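Local coordinates for dihydropteroate synthase (Clostridioides difficile, PDB 6PZ2), which catalyses the folate-pathway step that joins a pterin pyrophosphate to p-aminobenzoate to give dihydropteroate, the step that sulfonamide drugs target in bacteria, at residues Ala103-Val108 with Gly128-Glu133; Tyr95-Ala100 with Ala124-Lys129. One frame throughout, in Å; residues are numbered along the deposited sequence.

Contact 1 (Ala103-Val108 with Gly128-Glu133); sequences ALKLGV and GKYDAE
Tyr130 lays its ring against Leu104, and these two residues bury more surface than any others in the contact. Leu104 CB does the stacking, over one face of the ring but toward its rim, with its shortest approach 3.9 Å to Tyr130 CG. This is a CH-pi contact, Leu104 CB standing 4.2 Å from the centroid of the Tyr130 ring and 25° off the normal. Leu104 holds CG anti to its carbonyl carbon (chi1 -78°), a torsion that puts CG beside the backbone N and turns the isobutyl end toward segment 128-133. There Leu104 CD1 makes a second touch on the tyrosine, 4.0 Å from Tyr130 CD2, and also meets Ala132. Leu104 CD2 takes the tightest place in the apolar group, 3.6 Å from Ala132 CB. One leucine thus fills the corner between the tyrosine and the alanine two residues further on. On its inner side Leu104 also packs on Val111 of strand 110-113.

Outward from this buried corner, Lys105 runs its extended chain past the phenol end of the ring. Lys105 CG comes obliquely to the ring, 3.8 Å from Tyr130 CE1. Lys105 CE lies 3.3 Å from Tyr130 OH, so methylenes line the hydroxyl while the charged end goes on to a salt bridge with Glu102. Tyr130 OH is itself hydrogen-bonded to Glu101, which also pairs with Lys129. A sulfate ion lies beside the Lys105 side chain.

Both segments contain a helix end closed by a Schellman motif, with Gly107 and Asp131 the residues of positive phi that turn the chain. The contact therefore joins the C-terminal ends of two successive helices on the outside of a TIM barrel, just before the chain enters the next parallel strand each time, 110-113 and 133-137.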
loop_
_atom_site.group_PDB
_atom_site.type_symbol
_atom_site.label_atom_id
_atom_site.label_comp_id
_atom_site.label_asym_id
_atom_site.label_seq_id
_atom_site.Cartn_x
_atom_site.Cartn_y
_atom_site.Cartn_z
ATOM N N ALA A 103 27.444 3.595 22.014
ATOM C CA ALA A 103 26.752 4.291 20.918
ATOM C C ALA A 103 26.176 5.602 21.453
ATOM O O ALA A 103 26.176 6.634 20.746
ATOM C CB ALA A 103 25.663 3.418 20.331
ATOM N N LEU A 104 25.607 5.525 22.660
ATOM C CA LEU A 104 24.936 6.701 23.204
ATOM C C LEU A 104 25.973 7.756 23.605
ATOM O O LEU A 104 25.734 8.953 23.437
ATOM C CB LEU A 104 24.083 6.269 24.397
ATOM C CG LEU A 104 22.765 5.597 24.023
ATOM C CD1 LEU A 104 22.114 4.975 25.242
ATOM C CD2 LEU A 104 21.822 6.598 23.380
ATOM N N LYS A 105 27.138 7.336 24.109
ATOM C CA LYS A 105 28.191 8.316 24.366
ATOM C C LYS A 105 28.581 9.035 23.071
ATOM O O LYS A 105 28.878 10.220 23.104
ATOM C CB LYS A 105 29.458 7.686 24.942
ATOM C CG LYS A 105 29.378 7.193 26.376
ATOM C CD LYS A 105 30.619 6.395 26.736
ATOM C CE LYS A 105 30.538 5.725 28.087
ATOM N NZ LYS A 105 31.678 4.802 28.307
ATOM N N LEU A 106 28.571 8.359 21.932
ATOM C CA LEU A 106 28.911 9.019 20.648
ATOM C C LEU A 106 27.743 9.807 20.048
ATOM O O LEU A 106 27.912 10.337 18.956
ATOM C CB LEU A 106 29.376 7.961 19.651
ATOM C CG LEU A 106 30.682 7.262 20.015
ATOM C CD1 LEU A 106 30.917 6.050 19.131
ATOM C CD2 LEU A 106 31.852 8.228 19.911
ATOM N N GLY A 107 26.579 9.906 20.689
ATOM C CA GLY A 107 25.524 10.817 20.185
ATOM C C GLY A 107 24.416 10.130 19.386
ATOM O O GLY A 107 23.553 10.781 18.825
ATOM N N VAL A 108 24.395 8.806 19.324
ATOM C CA VAL A 108 23.192 8.099 18.899
ATOM C C VAL A 108 21.983 8.575 19.714
ATOM O O VAL A 108 22.092 8.785 20.910
ATOM C CB VAL A 108 23.465 6.595 19.058
ATOM C CG1 VAL A 108 22.227 5.758 19.219
ATOM C CG2 VAL A 108 24.320 6.105 17.900
ATOM N N GLY A 128 18.145 5.149 30.668
ATOM C CA GLY A 128 17.841 6.198 31.657
ATOM C C GLY A 128 19.014 7.148 31.832
ATOM O O GLY A 128 18.862 8.374 31.753
ATOM N N LYS A 129 20.183 6.543 32.014
ATOM C CA LYS A 129 21.433 7.262 32.229
ATOM C C LYS A 129 21.695 8.288 31.119
ATOM O O LYS A 129 22.180 9.359 31.434
ATOM C CB LYS A 129 22.565 6.242 32.299
ATOM C CG LYS A 129 23.995 6.765 32.342
ATOM C CD LYS A 129 24.925 5.567 32.584
ATOM C CE LYS A 129 26.380 5.902 32.819
ATOM N NZ LYS A 129 27.141 4.664 33.120
ATOM N N TYR A 130 21.415 7.970 29.842
ATOM C CA TYR A 130 21.745 8.906 28.782
ATOM C C TYR A 130 20.494 9.673 28.365
ATOM O O TYR A 130 20.546 10.461 27.437
ATOM C CB TYR A 130 22.456 8.209 27.618
ATOM C CG TYR A 130 23.835 7.728 27.985
ATOM C CD1 TYR A 130 24.942 8.560 27.925
ATOM C CD2 TYR A 130 24.011 6.444 28.467
ATOM C CE1 TYR A 130 26.201 8.113 28.297
ATOM C CE2 TYR A 130 25.255 5.981 28.856
ATOM C CZ TYR A 130 26.347 6.827 28.799
ATOM O OH TYR A 130 27.548 6.343 29.227
ATOM N N ASP A 131 19.368 9.429 29.017
ATOM C CA ASP A 131 18.142 10.067 28.591
ATOM C C ASP A 131 17.845 9.708 27.141
ATOM O O ASP A 131 17.457 10.557 26.345
ATOM C CB ASP A 131 18.251 11.589 28.651
ATOM C CG ASP A 131 17.726 12.107 29.968
ATOM O OD1 ASP A 131 16.478 12.084 30.177
ATOM O OD2 ASP A 131 18.581 12.460 30.777
ATOM N N ALA A 132 18.043 8.451 26.796
ATOM C CA ALA A 132 17.879 8.077 25.393
ATOM C C ALA A 132 16.401 7.782 25.089
ATOM O O ALA A 132 15.579 7.499 25.977
ATOM C CB ALA A 132 18.721 6.863 25.128
ATOM N N GLU A 133 16.088 7.767 23.797
ATOM C CA GLU A 133 14.849 7.187 23.321
ATOM C C GLU A 133 15.090 5.687 23.199
ATOM O O GLU A 133 16.228 5.286 22.991
ATOM C CB GLU A 133 14.468 7.777 21.972
ATOM C CG GLU A 133 14.964 9.191 21.874
ATOM C CD GLU A 133 13.860 10.146 21.531
ATOM O OE1 GLU A 133 13.246 10.675 22.471
ATOM O OE2 GLU A 133 13.609 10.285 20.327
#

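Contact 2 (Tyr95-Ala100 with Ala124-Lys129); sequences YKADVA and ASVIGK
Val126 faces helix 97-105 and meets Ala97 and Ala100, one turn apart, with a different methyl leading toward each. Val126 CG2 lies 3.8 Å from Ala97 O and 4.1 Å from Ala97 CB, so it touches both the carbonyl oxygen and the methyl of one residue. The other branch, Val126 CG1, stands anti to the backbone N (chi1 167°) and is 4.2 Å from Ala100 CB. Val126 CG1 also comes within 4.1 Å of Ala97 O, which puts that oxygen near both branches of the valine. With only the methyls of Ala97 and Ala100 facing the valine, the backbones come close, the CA atoms of Ala97 and Val126 being 6.4 Å apart.

This small buried patch is the packed part. Deeper in, Ala100 and Ile127 each rest on Val111 of strand 110-113, so the sheet lies beneath both helices, and Val126 also touches Glu101 and Leu104 further along the first helix.

The outer side is looser and polar. Asp98 directs its CB away from the second helix; its OD2 takes a weak bond from Val99 N, 3.2 Å long and bent to 127°, while OD1 is bonded to Ser68. Ser125 and Lys129 make no contact with segment 95-100: the serine hydroxyl is bonded to Asn122 O, and the exposed lysine reaches Glu101. At the start of the first helix, Asp120 accepts a hydrogen bond from Ala97 N, tying the first turn to the loop that leads into helix 123-129.

Between the two segments themselves the chemistry is van der Waals contact alone. Closeness here rests on shape, a branched side chain against small ones. The bond from Ala97 N to Asp120 holds the helix start, and the Lys129-Glu101 salt bridge, just beyond segment 95-100, is what joins the two helices by charge.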
loop_
_atom_site.group_PDB
_atom_site.type_symbol
_atom_site.label_atom_id
_atom_site.label_comp_id
_atom_site.label_asym_id
_atom_site.label_seq_id
_atom_site.Cartn_x
_atom_site.Cartn_y
_atom_site.Cartn_z
ATOM N N TYR A 95 20.619 -5.304 21.438
ATOM C CA TYR A 95 20.030 -5.655 22.706
ATOM C C TYR A 95 21.096 -5.697 23.806
ATOM O O TYR A 95 20.786 -6.098 24.935
ATOM C CB TYR A 95 19.346 -7.022 22.643
ATOM C CG TYR A 95 20.195 -8.144 22.109
ATOM C CD1 TYR A 95 20.949 -8.949 22.947
ATOM C CD2 TYR A 95 20.184 -8.440 20.761
ATOM C CE1 TYR A 95 21.676 -10.021 22.457
ATOM C CE2 TYR A 95 20.928 -9.489 20.245
ATOM C CZ TYR A 95 21.685 -10.274 21.095
ATOM O OH TYR A 95 22.420 -11.294 20.561
ATOM N N LYS A 96 22.330 -5.291 23.505
ATOM C CA LYS A 96 23.394 -5.323 24.521
ATOM C C LYS A 96 23.626 -3.921 25.092
ATOM O O LYS A 96 23.873 -2.959 24.374
ATOM C CB LYS A 96 24.669 -5.905 23.919
ATOM C CG LYS A 96 24.460 -7.255 23.245
ATOM C CD LYS A 96 25.738 -7.884 22.776
ATOM C CE LYS A 96 25.521 -9.111 21.917
ATOM N NZ LYS A 96 24.947 -8.791 20.588
ATOM N N ALA A 97 23.582 -3.848 26.418
ATOM C CA ALA A 97 23.665 -2.596 27.158
ATOM C C ALA A 97 25.024 -1.919 26.949
ATOM O O ALA A 97 25.091 -0.693 26.840
ATOM C CB ALA A 97 23.392 -2.873 28.616
ATOM N N ASP A 98 26.097 -2.691 26.843
ATOM C CA ASP A 98 27.451 -2.097 26.658
ATOM C C ASP A 98 27.612 -1.507 25.255
ATOM O O ASP A 98 28.243 -0.447 25.098
ATOM C CB ASP A 98 28.613 -3.057 26.933
ATOM C CG ASP A 98 28.479 -4.467 26.382
ATOM O OD1 ASP A 98 29.458 -5.184 26.508
ATOM O OD2 ASP A 98 27.409 -4.865 25.857
ATOM N N VAL A 99 27.012 -2.161 24.266
ATOM C CA VAL A 99 27.001 -1.612 22.922
ATOM C C VAL A 99 26.206 -0.302 22.925
ATOM O O VAL A 99 26.652 0.728 22.389
ATOM C CB VAL A 99 26.403 -2.618 21.928
ATOM C CG1 VAL A 99 26.273 -1.999 20.554
ATOM C CG2 VAL A 99 27.206 -3.909 21.872
ATOM N N ALA A 100 25.020 -0.361 23.507
ATOM C CA ALA A 100 24.159 0.822 23.562
ATOM C C ALA A 100 24.861 2.009 24.226
ATOM O O ALA A 100 24.755 3.179 23.786
ATOM C CB ALA A 100 22.899 0.489 24.321
ATOM N N ALA A 124 17.983 -1.062 30.617
ATOM C CA ALA A 124 17.100 -0.023 31.091
ATOM C C ALA A 124 17.895 1.102 31.744
ATOM O O ALA A 124 17.560 2.268 31.491
ATOM C CB ALA A 124 16.065 -0.579 32.042
ATOM N N SER A 125 18.904 0.799 32.572
ATOM C CA SER A 125 19.574 1.912 33.297
ATOM C C SER A 125 20.503 2.672 32.346
ATOM O O SER A 125 20.662 3.899 32.474
ATOM C CB SER A 125 20.274 1.487 34.583
ATOM O OG SER A 125 21.126 0.384 34.378
ATOM N N VAL A 126 21.040 1.981 31.344
ATOM C CA VAL A 126 21.793 2.705 30.293
ATOM C C VAL A 126 20.878 3.711 29.592
ATOM O O VAL A 126 21.244 4.884 29.398
ATOM C CB VAL A 126 22.448 1.760 29.278
ATOM C CG1 VAL A 126 22.933 2.524 28.050
ATOM C CG2 VAL A 126 23.591 0.978 29.907
ATOM N N ILE A 127 19.649 3.301 29.284
ATOM C CA ILE A 127 18.762 4.216 28.538
ATOM C C ILE A 127 18.442 5.440 29.394
ATOM O O ILE A 127 18.433 6.592 28.896
ATOM C CB ILE A 127 17.506 3.478 28.021
ATOM C CG1 ILE A 127 17.878 2.612 26.810
ATOM C CG2 ILE A 127 16.388 4.455 27.680
ATOM C CD1 ILE A 127 17.114 1.332 26.736
ATOM N N GLY A 128 18.145 5.149 30.668
ATOM C CA GLY A 128 17.841 6.198 31.657
ATOM C C GLY A 128 19.014 7.148 31.832
ATOM O O GLY A 128 18.862 8.374 31.753
ATOM N N LYS A 129 20.183 6.543 32.014
ATOM C CA LYS A 129 21.433 7.262 32.229
ATOM C C LYS A 129 21.695 8.288 31.119
ATOM O O LYS A 129 22.180 9.359 31.434
ATOM C CB LYS A 129 22.565 6.242 32.299
ATOM C CG LYS A 129 23.995 6.765 32.342
ATOM C CD LYS A 129 24.925 5.567 32.584
ATOM C CE LYS A 129 26.380 5.902 32.819
ATOM N NZ LYS A 129 27.141 4.664 33.120
#

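How the contacts relate
From the N terminus the chain passes through Tyr95-Ala100 and Ala103-Val108, crosses strand 110-113, returns along Ala124-Lys129 and reaches Glu133, in strand 133-137. The two loops cross: contact 2 opens first and its second segment shares Gly128 and Lys129 with that of contact 1, which closes last. Both tie helix 97-105 to helix 123-129, contact 2 at the start of the first helix and contact 1 at the end of both, with centres about 8 Å apart. Leu104 CD1 and Val126 CG1, 3.8 Å apart, pack the two together. A probable hydrogen bond from Ala132 N to Ile127 O, at 2.8 Å, links their second segments.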